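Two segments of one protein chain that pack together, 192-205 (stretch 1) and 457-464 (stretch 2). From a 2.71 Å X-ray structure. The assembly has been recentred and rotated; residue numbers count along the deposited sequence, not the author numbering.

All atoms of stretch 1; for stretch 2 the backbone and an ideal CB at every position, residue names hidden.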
# COMPACT_ATOMS: atom_id res chain seq x y z
N PRO A 192 11.95 -4.92 0.52
CA PRO A 192 12.29 -5.26 -0.85
C PRO A 192 12.67 -6.69 -1.13
O PRO A 192 12.28 -7.20 -2.14
CB PRO A 192 13.50 -4.38 -1.09
CG PRO A 192 13.27 -3.30 -0.29
CD PRO A 192 12.77 -3.81 0.96
N VAL A 193 13.48 -7.27 -0.28
CA VAL A 193 13.84 -8.64 -0.38
C VAL A 193 12.59 -9.59 -0.33
O VAL A 193 12.51 -10.62 -1.01
CB VAL A 193 14.94 -8.95 0.66
CG1 VAL A 193 14.35 -9.31 2.00
CG2 VAL A 193 15.78 -10.09 0.19
N GLN A 194 11.60 -9.21 0.46
CA GLN A 194 10.39 -10.02 0.63
C GLN A 194 9.42 -9.88 -0.51
O GLN A 194 8.77 -10.84 -0.85
CB GLN A 194 9.70 -9.65 1.93
CG GLN A 194 9.75 -10.76 2.93
CD GLN A 194 9.63 -10.27 4.35
OE1 GLN A 194 10.35 -9.36 4.78
NE2 GLN A 194 8.72 -10.89 5.11
N TYR A 195 9.34 -8.68 -1.07
CA TYR A 195 8.59 -8.43 -2.27
C TYR A 195 9.19 -9.08 -3.49
O TYR A 195 8.47 -9.37 -4.43
CB TYR A 195 8.41 -6.93 -2.51
CG TYR A 195 7.15 -6.40 -1.85
CD1 TYR A 195 5.88 -6.65 -2.39
CD2 TYR A 195 7.23 -5.68 -0.66
CE1 TYR A 195 4.74 -6.16 -1.76
CE2 TYR A 195 6.10 -5.19 -0.03
CZ TYR A 195 4.87 -5.43 -0.58
OH TYR A 195 3.77 -4.96 0.05
N GLY A 196 10.50 -9.29 -3.46
CA GLY A 196 11.20 -9.99 -4.51
C GLY A 196 10.70 -11.40 -4.64
O GLY A 196 10.52 -11.89 -5.76
N LEU A 197 10.49 -12.05 -3.50
CA LEU A 197 10.00 -13.43 -3.47
C LEU A 197 8.58 -13.57 -4.06
O LEU A 197 8.26 -14.53 -4.75
CB LEU A 197 10.03 -13.97 -2.04
CG LEU A 197 11.40 -14.32 -1.47
CD1 LEU A 197 11.48 -14.25 0.03
CD2 LEU A 197 11.92 -15.61 -2.00
N LEU A 198 7.73 -12.60 -3.78
CA LEU A 198 6.35 -12.58 -4.24
C LEU A 198 6.27 -12.35 -5.70
O LEU A 198 5.49 -12.92 -6.38
CB LEU A 198 5.56 -11.47 -3.54
CG LEU A 198 4.77 -11.70 -2.26
CD1 LEU A 198 5.50 -12.47 -1.28
CD2 LEU A 198 4.30 -10.46 -1.68
N GLU A 199 7.08 -11.43 -6.15
CA GLU A 199 7.23 -11.12 -7.53
C GLU A 199 7.81 -12.24 -8.36
O GLU A 199 7.40 -12.38 -9.45
CB GLU A 199 8.07 -9.88 -7.62
CG GLU A 199 7.86 -9.09 -8.84
CD GLU A 199 6.83 -8.01 -8.72
OE1 GLU A 199 5.91 -8.02 -9.51
OE2 GLU A 199 6.96 -7.13 -7.89
N ASN A 200 8.72 -13.05 -7.84
CA ASN A 200 9.24 -14.18 -8.56
C ASN A 200 8.31 -15.36 -8.50
O ASN A 200 8.28 -16.18 -9.36
CB ASN A 200 10.63 -14.53 -8.06
CG ASN A 200 11.67 -13.69 -8.63
OD1 ASN A 200 11.57 -13.25 -9.72
ND2 ASN A 200 12.68 -13.45 -7.89
N ALA A 201 7.50 -15.41 -7.47
CA ALA A 201 6.41 -16.39 -7.38
C ALA A 201 5.27 -16.16 -8.41
O ALA A 201 4.65 -17.12 -8.88
CB ALA A 201 5.88 -16.48 -5.97
N ARG A 202 5.00 -14.90 -8.75
CA ARG A 202 4.00 -14.55 -9.74
C ARG A 202 4.54 -14.81 -11.13
O ARG A 202 3.81 -15.19 -12.05
CB ARG A 202 3.61 -13.08 -9.59
CG ARG A 202 2.53 -12.61 -10.52
CD ARG A 202 2.24 -11.15 -10.39
NE ARG A 202 1.33 -10.73 -11.44
CZ ARG A 202 1.72 -10.27 -12.63
NH1 ARG A 202 3.00 -10.13 -12.90
NH2 ARG A 202 0.81 -9.93 -13.56
N ARG A 203 5.84 -14.63 -11.28
CA ARG A 203 6.49 -14.96 -12.54
C ARG A 203 6.41 -16.45 -12.85
O ARG A 203 6.23 -16.83 -14.01
CB ARG A 203 7.93 -14.48 -12.56
CG ARG A 203 8.57 -14.69 -13.91
CD ARG A 203 9.97 -14.22 -14.01
NE ARG A 203 10.89 -15.00 -13.20
CZ ARG A 203 11.43 -16.16 -13.56
NH1 ARG A 203 11.13 -16.68 -14.71
NH2 ARG A 203 12.27 -16.79 -12.76
N ALA A 204 6.56 -17.28 -11.82
CA ALA A 204 6.37 -18.73 -11.90
C ALA A 204 4.99 -19.10 -12.41
O ALA A 204 4.87 -19.72 -13.45
CB ALA A 204 6.63 -19.37 -10.56
N ARG A 205 3.94 -18.71 -11.68
CA ARG A 205 2.57 -18.99 -12.08
C ARG A 205 2.22 -18.56 -13.51
O ARG A 205 1.55 -19.29 -14.20
CB ARG A 205 1.55 -18.44 -11.08
CG ARG A 205 0.15 -19.00 -11.32
CD ARG A 205 -0.93 -18.24 -10.60
NE ARG A 205 -1.14 -16.88 -11.12
CZ ARG A 205 -0.76 -15.78 -10.48
NH1 ARG A 205 -0.11 -15.86 -9.33
NH2 ARG A 205 -1.00 -14.59 -11.02
N UNK A 457 12.81 -25.58 -5.78
CA UNK A 457 12.70 -24.13 -5.67
C UNK A 457 11.28 -23.67 -6.05
O UNK A 457 10.82 -23.94 -7.16
CB UNK A 457 13.74 -23.45 -6.56
N UNK A 458 10.57 -23.02 -5.13
CA UNK A 458 9.26 -22.46 -5.48
C UNK A 458 9.40 -20.99 -5.87
O UNK A 458 8.79 -20.54 -6.84
CB UNK A 458 8.28 -22.61 -4.31
N UNK A 459 10.23 -20.29 -5.11
CA UNK A 459 10.57 -18.90 -5.38
C UNK A 459 11.92 -18.54 -4.73
O UNK A 459 12.48 -19.30 -3.94
CB UNK A 459 9.46 -17.98 -4.87
N UNK A 460 12.44 -17.39 -5.10
CA UNK A 460 13.81 -17.01 -4.81
C UNK A 460 13.95 -15.49 -4.90
O UNK A 460 13.14 -14.78 -5.51
CB UNK A 460 14.78 -17.70 -5.77
N UNK A 461 15.02 -15.00 -4.30
CA UNK A 461 15.52 -13.69 -4.64
C UNK A 461 17.05 -13.67 -4.45
O UNK A 461 17.62 -14.61 -3.91
CB UNK A 461 14.84 -12.62 -3.79
N UNK A 462 17.70 -12.62 -4.94
CA UNK A 462 19.13 -12.48 -4.75
C UNK A 462 19.44 -11.09 -4.21
O UNK A 462 18.86 -10.09 -4.66
CB UNK A 462 19.88 -12.73 -6.06
N UNK A 463 20.35 -11.00 -3.26
CA UNK A 463 20.81 -9.69 -2.79
C UNK A 463 22.09 -9.29 -3.50
O UNK A 463 23.12 -9.89 -3.29
CB UNK A 463 21.03 -9.70 -1.28
N UNK A 464 22.00 -8.28 -4.34
CA UNK A 464 23.13 -7.80 -5.13
C UNK A 464 23.88 -6.69 -4.40
O UNK A 464 24.96 -6.26 -4.81
CB UNK A 464 22.65 -7.30 -6.49

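The strand crosses the helix at 137°, nearer antiparallel than parallel, with the axes 6.7 Å apart at closest approach.

Position 457 lies out of reach, so stretch 1 cannot choose among residues; it is Ile457.

At 458 CA-to-CB points sideways, and the ideal CB has no atom of stretch 1 within 5.5 Å. Polar or charged chains fit as well as any. Glu458 is found; its side chain comes no nearer than 6.2 Å, from Glu458 CG to Ala201 CB, and its carboxylate is hydrogen-bonded elsewhere in the structure.

Position 459 points toward the helix. The ideal CB is 3.7 Å from Leu197 O and 4.0 Å from Ala201 CB, so the space calls for something small: alanine, serine, threonine, perhaps cysteine or valine. The nearby carbonyl favours a hydroxyl. The residue is Thr459, with chi1 in the t well. Its OG1 donates a hydrogen bond to Leu197 O at 2.6 Å, although that carbonyl already accepts the helical bond from Ala201 N at 3.0 Å. The methyl serves the apolar side, with CG2 3.9 Å from Leu197 CD2.

At 460 CA-to-CB turns away, yet the backbone is engaged: Asn200 ND2 donates to the backbone O of 460 at 2.8 Å, a bond any residue could accept. A small side chain would gain little here, but a long one could bend back toward Asn200 and Arg203, where an acceptor or aromatic ring would be welcome. Tyr460 does so with chi1 p. Asn200 ND2 sits over one face of its ring, 3.6 Å from Tyr460 CE1, and Arg203 NH2 approaches at the edge, donating to Tyr460 OH at 2.7 Å.

Position 461 again points toward the helix, its ideal CB 4.1 Å from Val193 O. The absent side chain of Gly196 leaves room, and Val193 and Leu197 offer carbon, so alanine, valine, serine or threonine would suit. Thr461 puts CG2 3.8 Å from Val193 CG2 and 4.0 Å from Leu197 CG. Its OG1 lies 4.2 Å from Gly196 CA, where a CB on the glycine would clash with it, and is hydrogen-bonded elsewhere in the structure.

Position 462 points away, leaving the choice free; it is Val462.

At 463 CA-to-CB points sideways, the ideal CB 5.5 Å from Val193 CG2, so a chain with a long aliphatic portion could reach the helix. Arg463 brings CG within 4.2 Å of Val193 CG2.

Position 464, beyond the strand, is out of reach; it is Tyr464.

Stretch 2, residues 457-464: IETYTVRY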
# COMPACT_ATOMS: atom_id res chain seq x y z
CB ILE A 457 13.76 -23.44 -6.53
CG1 ILE A 457 15.15 -23.73 -5.96
CG2 ILE A 457 13.52 -21.97 -6.56
CD1 ILE A 457 16.27 -23.20 -6.77
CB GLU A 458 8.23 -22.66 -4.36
CG GLU A 458 6.80 -22.47 -4.85
CD GLU A 458 5.76 -22.54 -3.76
OE1 GLU A 458 6.12 -22.88 -2.62
OE2 GLU A 458 4.59 -22.23 -4.03
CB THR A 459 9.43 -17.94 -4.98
OG1 THR A 459 9.73 -16.61 -5.41
CG2 THR A 459 9.19 -17.98 -3.50
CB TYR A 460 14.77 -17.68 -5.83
CG TYR A 460 14.61 -17.16 -7.25
CD1 TYR A 460 15.45 -16.17 -7.76
CD2 TYR A 460 13.59 -17.64 -8.08
CE1 TYR A 460 15.30 -15.68 -9.05
CE2 TYR A 460 13.43 -17.16 -9.38
CZ TYR A 460 14.30 -16.17 -9.86
OH TYR A 460 14.14 -15.68 -11.14
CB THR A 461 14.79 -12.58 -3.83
OG1 THR A 461 15.23 -11.28 -4.26
CG2 THR A 461 14.99 -12.76 -2.35
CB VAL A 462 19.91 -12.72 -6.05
CG1 VAL A 462 21.42 -12.72 -5.78
CG2 VAL A 462 19.51 -14.01 -6.70
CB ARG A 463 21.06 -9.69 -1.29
CG ARG A 463 19.91 -10.19 -0.46
CD ARG A 463 19.93 -9.62 0.93
NE ARG A 463 19.91 -8.17 0.83
CZ ARG A 463 19.34 -7.34 1.70
NH1 ARG A 463 18.72 -7.79 2.79
NH2 ARG A 463 19.40 -6.05 1.45
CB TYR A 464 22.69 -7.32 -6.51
CG TYR A 464 22.01 -8.35 -7.33
CD1 TYR A 464 22.72 -9.31 -8.01
CD2 TYR A 464 20.62 -8.34 -7.46
CE1 TYR A 464 22.07 -10.26 -8.80
CE2 TYR A 464 19.96 -9.28 -8.26
CZ TYR A 464 20.69 -10.23 -8.92
OH TYR A 464 20.03 -11.14 -9.69
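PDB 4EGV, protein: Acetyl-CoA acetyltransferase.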